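PDB 4RU1: monosaccharide ABC transporter substrate-binding protein, CUT2 family from Acidothermus cellulolyticus, which binds myo-inositol and probably delivers carbohydrates of this kind to an ABC importer in the membrane. Local coordinates for residues Thr22-His28 and Val77-Thr83; His145-Gln151 and Gln172-Val178; Ala133-Arg137 and Phe285-Lys289. One frame throughout, in Å; residues are numbered along the deposited sequence.

Contact 1: Thr22-His28 and Val77-Thr83. With INS (1,2,3,4,5,6-hexahydroxy-cyclohexane), chain M.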
loop_
_atom_site.group_PDB
_atom_site.type_symbol
_atom_site.label_atom_id
_atom_site.label_comp_id
_atom_site.label_asym_id
_atom_site.label_seq_id
_atom_site.Cartn_x
_atom_site.Cartn_y
_atom_site.Cartn_z
ATOM N N THR A 22 -22.409 0.883 -11.062
ATOM C CA THR A 22 -22.039 1.559 -9.842
ATOM C C THR A 22 -21.125 0.645 -9.040
ATOM O O THR A 22 -21.509 -0.556 -8.717
ATOM C CB THR A 22 -23.248 1.937 -8.946
ATOM O OG1 THR A 22 -24.063 2.885 -9.632
ATOM C CG2 THR A 22 -22.737 2.578 -7.581
ATOM N N ILE A 23 -19.889 1.113 -8.847
ATOM C CA ILE A 23 -18.891 0.317 -8.083
ATOM C C ILE A 23 -18.492 1.045 -6.813
ATOM O O ILE A 23 -18.169 2.200 -6.843
ATOM C CB ILE A 23 -17.613 0.018 -8.891
ATOM C CG1 ILE A 23 -17.965 -0.547 -10.282
ATOM C CG2 ILE A 23 -16.655 -0.859 -8.065
ATOM C CD1 ILE A 23 -18.656 -1.891 -10.331
ATOM N N ALA A 24 -18.598 0.330 -5.658
ATOM C CA ALA A 24 -18.091 0.835 -4.355
ATOM C C ALA A 24 -16.670 0.459 -4.169
ATOM O O ALA A 24 -16.366 -0.782 -4.207
ATOM C CB ALA A 24 -18.878 0.270 -3.183
ATOM N N MET A 25 -15.808 1.447 -3.980
ATOM C CA MET A 25 -14.375 1.180 -3.580
ATOM C C MET A 25 -14.230 1.580 -2.124
ATOM O O MET A 25 -14.501 2.764 -1.756
ATOM C CB MET A 25 -13.382 1.949 -4.423
ATOM C CG MET A 25 -11.950 1.836 -4.032
ATOM S SD MET A 25 -10.714 2.544 -5.271
ATOM C CE MET A 25 -10.714 1.145 -6.411
ATOM N N ILE A 26 -13.878 0.598 -1.276
ATOM C CA ILE A 26 -13.876 0.720 0.170
ATOM C C ILE A 26 -12.491 0.424 0.676
ATOM O O ILE A 26 -11.910 -0.646 0.414
ATOM C CB ILE A 26 -14.864 -0.266 0.725
ATOM C CG1 ILE A 26 -16.269 0.088 0.216
ATOM C CG2 ILE A 26 -14.890 -0.178 2.234
ATOM C CD1 ILE A 26 -17.309 -1.006 0.474
ATOM N N THR A 27 -11.905 1.394 1.365
ATOM C CA THR A 27 -10.550 1.246 1.826
ATOM C C THR A 27 -10.399 1.622 3.324
ATOM O O THR A 27 -11.326 1.961 4.041
ATOM C CB THR A 27 -9.608 2.099 0.988
ATOM O OG1 THR A 27 -9.624 3.409 1.552
ATOM C CG2 THR A 27 -9.970 2.112 -0.459
ATOM N N HIS A 28 -9.181 1.415 3.800
ATOM C CA HIS A 28 -8.746 1.724 5.166
ATOM C C HIS A 28 -7.956 3.016 5.291
ATOM O O HIS A 28 -7.344 3.218 6.318
ATOM C CB HIS A 28 -7.917 0.556 5.672
ATOM C CG HIS A 28 -6.676 0.293 4.851
ATOM N ND1 HIS A 28 -6.699 -0.555 3.752
ATOM C CD2 HIS A 28 -5.407 0.718 4.968
ATOM C CE1 HIS A 28 -5.499 -0.635 3.243
ATOM N NE2 HIS A 28 -4.697 0.142 3.943
ATOM N N VAL A 77 -25.008 -2.087 -5.003
ATOM C CA VAL A 77 -23.991 -1.745 -5.998
ATOM C C VAL A 77 -23.763 -2.953 -6.947
ATOM O O VAL A 77 -24.017 -4.131 -6.602
ATOM C CB VAL A 77 -22.614 -1.249 -5.366
ATOM C CG1 VAL A 77 -22.871 -0.015 -4.474
ATOM C CG2 VAL A 77 -21.949 -2.355 -4.576
ATOM N N ASP A 78 -23.198 -2.660 -8.107
ATOM C CA ASP A 78 -22.874 -3.721 -9.076
ATOM C C ASP A 78 -21.607 -4.516 -8.738
ATOM O O ASP A 78 -21.436 -5.637 -9.246
ATOM C CB ASP A 78 -22.784 -3.168 -10.481
ATOM C CG ASP A 78 -24.092 -2.547 -10.905
ATOM O OD1 ASP A 78 -25.053 -3.289 -11.003
ATOM O OD2 ASP A 78 -24.207 -1.284 -11.036
ATOM N N GLY A 79 -20.694 -3.913 -7.943
ATOM C CA GLY A 79 -19.492 -4.572 -7.491
ATOM C C GLY A 79 -18.863 -3.743 -6.412
ATOM O O GLY A 79 -19.104 -2.559 -6.288
ATOM N N ILE A 80 -18.012 -4.440 -5.693
ATOM C CA ILE A 80 -17.264 -3.928 -4.595
ATOM C C ILE A 80 -15.783 -4.220 -4.816
ATOM O O ILE A 80 -15.387 -5.326 -5.102
ATOM C CB ILE A 80 -17.711 -4.521 -3.256
ATOM C CG1 ILE A 80 -19.193 -4.096 -2.913
ATOM C CG2 ILE A 80 -16.723 -4.126 -2.122
ATOM C CD1 ILE A 80 -19.801 -4.821 -1.749
ATOM N N ALA A 81 -14.980 -3.169 -4.645
ATOM C CA ALA A 81 -13.547 -3.265 -4.554
ATOM C C ALA A 81 -13.117 -2.899 -3.145
ATOM O O ALA A 81 -13.448 -1.766 -2.662
ATOM C CB ALA A 81 -12.983 -2.330 -5.598
ATOM N N VAL A 82 -12.464 -3.824 -2.430
ATOM C CA VAL A 82 -12.239 -3.642 -1.007
ATOM C C VAL A 82 -10.817 -3.990 -0.582
ATOM O O VAL A 82 -10.169 -4.859 -1.147
ATOM C CB VAL A 82 -13.206 -4.528 -0.222
ATOM C CG1 VAL A 82 -12.967 -6.016 -0.424
ATOM C CG2 VAL A 82 -13.227 -4.138 1.224
ATOM N N THR A 83 -10.306 -3.268 0.414
ATOM C CA THR A 83 -8.989 -3.578 1.049
ATOM C C THR A 83 -9.184 -4.411 2.330
ATOM O O THR A 83 -10.217 -4.270 3.004
ATOM C CB THR A 83 -8.204 -2.300 1.374
ATOM O OG1 THR A 83 -8.892 -1.619 2.441
ATOM C CG2 THR A 83 -8.151 -1.417 0.182
HETATM C C1 INS M . 1.050 1.759 1.448
HETATM C C2 INS M . 1.143 2.845 2.509
HETATM C C3 INS M . -0.269 3.259 2.925
HETATM C C4 INS M . -1.149 2.089 3.303
HETATM C C5 INS M . -1.252 1.087 2.199
HETATM C C6 INS M . 0.090 0.603 1.720
HETATM O O1 INS M . 2.338 1.266 1.048
HETATM O O2 INS M . 1.752 2.220 3.652
HETATM O O3 INS M . -0.099 4.130 4.061
HETATM O O4 INS M . -2.473 2.544 3.683
HETATM O O5 INS M . -1.986 -0.094 2.591
HETATM O O6 INS M . -0.043 -0.272 0.562
HETATM O O HOH W 1 -25.754 1.764 -11.220
#
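Ala-24 and Met-25 lie beside Ile-80 and Ala-81 on neighbouring inner strands of a parallel sheet, the Rossmann-like core of one lobe of the periplasmic-binding-protein fold. Backbone hydrogen bonds alternate between the strands, from Ala-24 N to Gly-79 O at one end and from Thr-83 N to Ile-26 O at the other, and the side chains interlock by size. Ile-23, modelled in two conformers, probably leans its CD1 over Gly-79, which has no side chain, in one of them. Met-25 turns at chi3 (-80°), and this brings CE to within 4.2 Å of the small Ala-81 CB. On the opposite face Ile-26 CD1 meets Ile-80 CG2 at 4.1 Å, while the Ala-24 methyl rests against Val-77 CG1 and Ile-80 CG1; helix 62-74 packs over this side. Past the strand, His-28 uses both ring nitrogens: ND1 shares a hydrogen bond of 2.8 Å with Thr-83 OG1, which also bonds Glu-65, and NE2 donates to O5 of the inositol at 3.0 Å. A leucine here would probably leave Thr-83 OG1 and the inositol O5 without the ring that joins them. At the far end, Thr-22 N points almost straight (171°) at the anti lone pair of Asp-78 OD2, 2.8 Å away.

Contact 2: His145-Gln151 and Gln172-Val178. With INS (1,2,3,4,5,6-hexahydroxy-cyclohexane), chain M.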
loop_
_atom_site.group_PDB
_atom_site.type_symbol
_atom_site.label_atom_id
_atom_site.label_comp_id
_atom_site.label_asym_id
_atom_site.label_seq_id
_atom_site.Cartn_x
_atom_site.Cartn_y
_atom_site.Cartn_z
ATOM N N HIS A 145 22.182 -2.729 10.763
ATOM C CA HIS A 145 21.142 -2.554 11.750
ATOM C C HIS A 145 19.994 -1.735 11.156
ATOM O O HIS A 145 20.046 -0.524 11.052
ATOM C CB HIS A 145 21.670 -1.940 13.044
ATOM C CG HIS A 145 20.614 -1.817 14.097
ATOM N ND1 HIS A 145 20.827 -1.277 15.342
ATOM C CD2 HIS A 145 19.322 -2.242 14.096
ATOM C CE1 HIS A 145 19.703 -1.316 16.037
ATOM N NE2 HIS A 145 18.765 -1.871 15.290
ATOM N N VAL A 146 18.935 -2.461 10.757
ATOM C CA VAL A 146 17.778 -1.776 10.167
ATOM C C VAL A 146 16.663 -1.461 11.179
ATOM O O VAL A 146 16.414 -2.245 12.098
ATOM C CB VAL A 146 17.178 -2.626 9.030
ATOM C CG1 VAL A 146 16.630 -3.943 9.527
ATOM C CG2 VAL A 146 16.091 -1.849 8.256
ATOM N N LEU A 147 16.068 -0.264 11.044
ATOM C CA LEU A 147 14.851 0.147 11.745
ATOM C C LEU A 147 13.736 0.177 10.761
ATOM O O LEU A 147 13.767 0.965 9.771
ATOM C CB LEU A 147 15.085 1.548 12.286
ATOM C CG LEU A 147 13.921 2.122 13.034
ATOM C CD1 LEU A 147 13.658 1.348 14.302
ATOM C CD2 LEU A 147 14.162 3.594 13.383
ATOM N N CYS A 148 12.727 -0.655 10.992
ATOM C CA CYS A 148 11.527 -0.654 10.137
ATOM C C CYS A 148 10.457 0.157 10.848
ATOM O O CYS A 148 10.163 -0.118 12.016
ATOM C CB CYS A 148 11.010 -2.050 9.970
ATOM S SG CYS A 148 11.970 -2.978 8.778
ATOM N N VAL A 149 9.909 1.170 10.179
ATOM C CA VAL A 149 8.967 2.133 10.790
ATOM C C VAL A 149 7.604 1.837 10.258
ATOM O O VAL A 149 7.430 1.803 9.054
ATOM C CB VAL A 149 9.384 3.578 10.558
ATOM C CG1 VAL A 149 8.357 4.543 11.187
ATOM C CG2 VAL A 149 10.782 3.806 11.137
ATOM N N LEU A 150 6.665 1.558 11.152
ATOM C CA LEU A 150 5.283 1.208 10.781
ATOM C C LEU A 150 4.348 2.294 11.254
ATOM O O LEU A 150 4.358 2.608 12.447
ATOM C CB LEU A 150 4.824 -0.124 11.429
ATOM C CG LEU A 150 5.671 -1.309 11.045
ATOM C CD1 LEU A 150 6.673 -1.625 12.140
ATOM C CD2 LEU A 150 4.767 -2.540 10.844
ATOM N N GLN A 151 3.516 2.821 10.362
ATOM C CA GLN A 151 2.671 3.937 10.712
ATOM C C GLN A 151 1.323 3.584 11.264
ATOM O O GLN A 151 0.515 4.497 11.507
ATOM C CB GLN A 151 2.567 4.905 9.554
ATOM C CG GLN A 151 1.747 4.407 8.365
ATOM C CD GLN A 151 2.514 3.590 7.312
ATOM O OE1 GLN A 151 3.563 3.009 7.548
ATOM N NE2 GLN A 151 1.952 3.514 6.124
ATOM N N GLN A 172 21.103 -6.775 12.616
ATOM C CA GLN A 172 20.117 -6.480 13.651
ATOM C C GLN A 172 18.878 -5.813 13.091
ATOM O O GLN A 172 18.926 -5.053 12.130
ATOM C CB GLN A 172 20.741 -5.524 14.676
ATOM C CG GLN A 172 19.991 -5.499 15.980
ATOM C CD GLN A 172 20.586 -4.535 16.986
ATOM O OE1 GLN A 172 21.701 -3.994 16.809
ATOM N NE2 GLN A 172 19.827 -4.302 18.058
ATOM N N TYR A 173 17.769 -6.147 13.735
ATOM C CA TYR A 173 16.436 -5.674 13.292
ATOM C C TYR A 173 15.669 -5.101 14.438
ATOM O O TYR A 173 15.588 -5.676 15.545
ATOM C CB TYR A 173 15.730 -6.882 12.657
ATOM C CG TYR A 173 14.232 -6.707 12.311
ATOM C CD1 TYR A 173 13.800 -6.140 11.100
ATOM C CD2 TYR A 173 13.266 -7.069 13.252
ATOM C CE1 TYR A 173 12.427 -5.933 10.865
ATOM C CE2 TYR A 173 11.902 -6.925 13.025
ATOM C CZ TYR A 173 11.485 -6.357 11.841
ATOM O OH TYR A 173 10.131 -6.233 11.712
ATOM N N THR A 174 15.121 -3.907 14.193
ATOM C CA THR A 174 14.323 -3.210 15.167
ATOM C C THR A 174 13.076 -2.640 14.500
ATOM O O THR A 174 13.180 -2.079 13.405
ATOM C CB THR A 174 15.136 -2.022 15.765
ATOM O OG1 THR A 174 16.332 -2.517 16.352
ATOM C CG2 THR A 174 14.356 -1.361 16.872
ATOM N N LYS A 175 11.894 -2.784 15.129
ATOM C CA LYS A 175 10.661 -2.241 14.646
ATOM C C LYS A 175 10.329 -1.041 15.511
ATOM O O LYS A 175 10.449 -1.117 16.773
ATOM C CB LYS A 175 9.524 -3.285 14.749
ATOM C CG LYS A 175 9.171 -4.016 13.490
ATOM C CD LYS A 175 7.689 -4.386 13.471
ATOM C CE LYS A 175 7.396 -5.516 14.384
ATOM N NZ LYS A 175 6.048 -6.053 14.072
ATOM N N LEU A 176 9.727 -0.025 14.897
ATOM C CA LEU A 176 9.229 1.137 15.593
ATOM C C LEU A 176 7.855 1.524 15.034
ATOM O O LEU A 176 7.726 1.793 13.813
ATOM C CB LEU A 176 10.136 2.286 15.384
ATOM C CG LEU A 176 9.676 3.655 15.896
ATOM C CD1 LEU A 176 9.572 3.700 17.423
ATOM C CD2 LEU A 176 10.586 4.771 15.456
ATOM N N TYR A 177 6.856 1.585 15.892
ATOM C CA TYR A 177 5.561 2.043 15.569
ATOM C C TYR A 177 5.471 3.552 15.830
ATOM O O TYR A 177 5.886 4.053 16.857
ATOM C CB TYR A 177 4.457 1.321 16.386
ATOM C CG TYR A 177 4.277 -0.154 15.974
ATOM C CD1 TYR A 177 3.540 -0.529 14.836
ATOM C CD2 TYR A 177 5.004 -1.148 16.598
ATOM C CE1 TYR A 177 3.413 -1.847 14.482
ATOM C CE2 TYR A 177 4.922 -2.486 16.225
ATOM C CZ TYR A 177 4.156 -2.833 15.139
ATOM O OH TYR A 177 4.032 -4.157 14.713
ATOM N N VAL A 178 4.838 4.250 14.887
ATOM C CA VAL A 178 4.599 5.707 14.992
ATOM C C VAL A 178 3.202 5.949 14.605
ATOM O O VAL A 178 2.560 5.134 13.923
ATOM C CB VAL A 178 5.584 6.474 14.022
ATOM C CG1 VAL A 178 7.064 6.255 14.327
ATOM C CG2 VAL A 178 5.354 6.190 12.547
HETATM C C1 INS M . 1.050 1.759 1.448
HETATM C C2 INS M . 1.143 2.845 2.509
HETATM C C3 INS M . -0.269 3.259 2.925
HETATM C C4 INS M . -1.149 2.089 3.303
HETATM C C5 INS M . -1.252 1.087 2.199
HETATM C C6 INS M . 0.090 0.603 1.720
HETATM O O1 INS M . 2.338 1.266 1.048
HETATM O O2 INS M . 1.752 2.220 3.652
HETATM O O3 INS M . -0.099 4.130 4.061
HETATM O O4 INS M . -2.473 2.544 3.683
HETATM O O5 INS M . -1.986 -0.094 2.591
HETATM O O6 INS M . -0.043 -0.272 0.562
#
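With CG anti to the backbone N (chi1 -177°), His-145 extends its ring along the neighbouring strand toward Thr-174, and Gln-172, turned the same way (-162°) and extended beyond CG, carries its amide over one face of that ring. Amide and imidazole are stacked with their planes 14° apart; Gln-172 OE1 stands 3.2 Å above the ring plane, offset toward the rim, and Gln-172 CG makes a CH-pi contact over the same ring. At the ring edge, His-145 NE2 bonds Thr-174 OG1 at 2.7 Å. His-145 ND1 bonds Ser-199, so both nitrogens fix the rotation of the ring. The two strands belong to a beta-alpha-beta crossover, parallel and joined through helix 156-168, with 172-177 at the border of its sheet. On the face turned to that helix, Cys-148 SG approaches Tyr-173 CE1 obliquely at 3.6 Å, a sulfur-aromatic contact, and the Cys-148 side chain also touches Cys-162, to which it is not disulfide-bonded here. Leu-150 CB meets Tyr-177 CD1 at 3.7 Å, the two side chains alongside each other and pointing the same way. Lys-175 NZ donates to Tyr-177 OH at 2.8 Å, and Glu-159 of the helix binds both. On the other face, Val-149 CG1 meets Val-178 CG2 at 3.7 Å beneath helix 183-196. Just past the strand, Gln-151 NE2 donates to inositol O2 at 2.8 Å and more weakly to O3.

Contact 3: Ala133-Arg137 and Phe285-Lys289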
loop_
_atom_site.group_PDB
_atom_site.type_symbol
_atom_site.label_atom_id
_atom_site.label_comp_id
_atom_site.label_asym_id
_atom_site.label_seq_id
_atom_site.Cartn_x
_atom_site.Cartn_y
_atom_site.Cartn_z
ATOM N N ALA A 133 12.727 -9.344 -0.114
ATOM C CA ALA A 133 13.646 -8.735 -1.077
ATOM C C ALA A 133 14.389 -7.509 -0.503
ATOM O O ALA A 133 15.522 -7.282 -0.819
ATOM C CB ALA A 133 12.864 -8.322 -2.310
ATOM N N ALA A 134 13.664 -6.701 0.287
ATOM C CA ALA A 134 14.282 -5.492 0.862
ATOM C C ALA A 134 15.370 -5.918 1.891
ATOM O O ALA A 134 16.402 -5.287 2.014
ATOM C CB ALA A 134 13.198 -4.628 1.567
ATOM N N GLY A 135 15.139 -6.965 2.660
ATOM C CA GLY A 135 16.119 -7.414 3.669
ATOM C C GLY A 135 17.408 -7.885 3.004
ATOM O O GLY A 135 18.462 -7.458 3.382
ATOM N N ALA A 136 17.267 -8.632 1.911
ATOM C CA ALA A 136 18.404 -9.151 1.178
ATOM C C ALA A 136 19.143 -8.018 0.490
ATOM O O ALA A 136 20.367 -7.975 0.512
ATOM C CB ALA A 136 17.928 -10.174 0.132
ATOM N N ARG A 137 18.420 -7.083 -0.097
ATOM C CA ARG A 137 19.028 -5.954 -0.718
ATOM C C ARG A 137 19.779 -5.126 0.328
ATOM O O ARG A 137 20.916 -4.704 0.109
ATOM C CB ARG A 137 18.025 -5.093 -1.457
ATOM C CG ARG A 137 18.726 -4.043 -2.309
ATOM C CD ARG A 137 17.713 -3.209 -3.066
ATOM N NE ARG A 137 18.303 -2.075 -3.754
ATOM C CZ ARG A 137 18.177 -1.812 -5.060
ATOM N NH1 ARG A 137 17.494 -2.644 -5.841
ATOM N NH2 ARG A 137 18.722 -0.700 -5.562
ATOM N N PHE A 285 8.783 -3.620 -7.366
ATOM C CA PHE A 285 9.857 -3.213 -8.252
ATOM C C PHE A 285 10.682 -2.129 -7.570
ATOM O O PHE A 285 10.114 -1.115 -7.135
ATOM C CB PHE A 285 9.326 -2.715 -9.593
ATOM C CG PHE A 285 10.434 -2.331 -10.580
ATOM C CD1 PHE A 285 11.225 -3.297 -11.147
ATOM C CD2 PHE A 285 10.620 -0.990 -10.942
ATOM C CE1 PHE A 285 12.233 -2.926 -12.057
ATOM C CE2 PHE A 285 11.572 -0.616 -11.858
ATOM C CZ PHE A 285 12.411 -1.577 -12.382
ATOM N N PHE A 286 12.001 -2.325 -7.494
ATOM C CA PHE A 286 12.931 -1.360 -6.881
ATOM C C PHE A 286 13.359 -0.287 -7.819
ATOM O O PHE A 286 13.915 -0.560 -8.916
ATOM C CB PHE A 286 14.157 -2.032 -6.265
ATOM C CG PHE A 286 13.878 -2.868 -5.025
ATOM C CD1 PHE A 286 13.254 -4.092 -5.080
ATOM C CD2 PHE A 286 14.273 -2.382 -3.769
ATOM C CE1 PHE A 286 12.981 -4.850 -3.919
ATOM C CE2 PHE A 286 14.110 -3.134 -2.660
ATOM C CZ PHE A 286 13.418 -4.351 -2.732
ATOM N N VAL A 287 13.132 0.934 -7.424
ATOM C CA VAL A 287 13.544 2.053 -8.221
ATOM C C VAL A 287 14.689 2.715 -7.467
ATOM O O VAL A 287 14.615 2.965 -6.275
ATOM C CB VAL A 287 12.394 3.048 -8.405
ATOM C CG1 VAL A 287 12.817 4.263 -9.201
ATOM C CG2 VAL A 287 11.229 2.374 -9.142
ATOM N N ASP A 288 15.793 2.953 -8.199
ATOM C CA ASP A 288 17.051 3.521 -7.622
ATOM C C ASP A 288 17.606 4.517 -8.650
ATOM O O ASP A 288 16.874 4.903 -9.573
ATOM C CB ASP A 288 18.008 2.398 -7.232
ATOM C CG ASP A 288 18.426 1.543 -8.419
ATOM O OD1 ASP A 288 18.365 2.073 -9.568
ATOM O OD2 ASP A 288 18.796 0.370 -8.199
ATOM N N LYS A 289 18.836 4.967 -8.445
ATOM C CA LYS A 289 19.403 6.006 -9.306
ATOM C C LYS A 289 19.490 5.554 -10.750
ATOM O O LYS A 289 19.340 6.406 -11.661
ATOM C CB LYS A 289 20.793 6.445 -8.823
ATOM C CG LYS A 289 20.741 7.548 -7.824
ATOM C CD LYS A 289 22.147 8.017 -7.439
ATOM C CE LYS A 289 22.798 8.823 -8.557
ATOM N NZ LYS A 289 23.961 9.619 -8.077
HETATM O O HOH W 2 17.721 -2.118 -8.832
#
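Arg-137 and Phe-286 run antiparallel to one another, each side chain reaching toward the other's backbone, where helix 127-140 packs on strand 285-287, the antiparallel border strand of the mixed sheet in the second alpha/beta lobe. A chi1 of -170° and a chain extended as far as NE carry the arginine off the helix and along the phenylalanine back toward its root. Its CD lies 3.6 Å from Phe-286 CD2, and its NH1 reaches 3.4 Å from Phe-286 CB. Guanidinium and ring planes are only 5° apart, yet the charged end comes nearer to CB than to any ring atom. The far end of the ring meets the helix edge-on: Phe-286 CE1 is 3.8 Å from Ala-133 CB, and Phe-286 CZ is at the same distance from Ala-134 N.

Beyond the ring, Arg-137 NH2 forms a salt bridge of 2.8 Å with Asp-288 OD2. The oxygen lies in the guanidinium plane and offers its anti lone pair, but the carboxylate is turned 52° from that plane. A water accepts from Arg-137 NH1 and donates to Asp-288 OD2 at 2.8 Å, forming a second link between the two groups.

Further out, Glu-141 pairs with Arg-137 NE and probably balances part of its charge. Trp-247 makes a cation-pi contact with the arginine and packs edge-to-face with Phe-286. Ser-290 bonds the other carboxylate oxygen, Asp-288 OD1. Asn-291 bonds Phe-286 O through ND2 and Asp-288 N through OD1.

Contacts 1 and 2 both pair parallel strands, but in separate sheets on opposite sides of the chain's centre, about 32 Å apart between centres. Each ends at the inositol, which His-28 and Gln-151 thus meet from the two lobes. Contact 1 is buried between inner strands and is largely aliphatic; contact 2, at a border strand, is partly exposed and mixes aromatic, sulfur and charged groups. Contact 3 is a surface contact at the opposite border of the same sheet as contact 2, and joins helix to strand through side chains and a water instead of paired backbones. Helix 127-140 of contact 3 leads along the chain into strand 145-150 of contact 2.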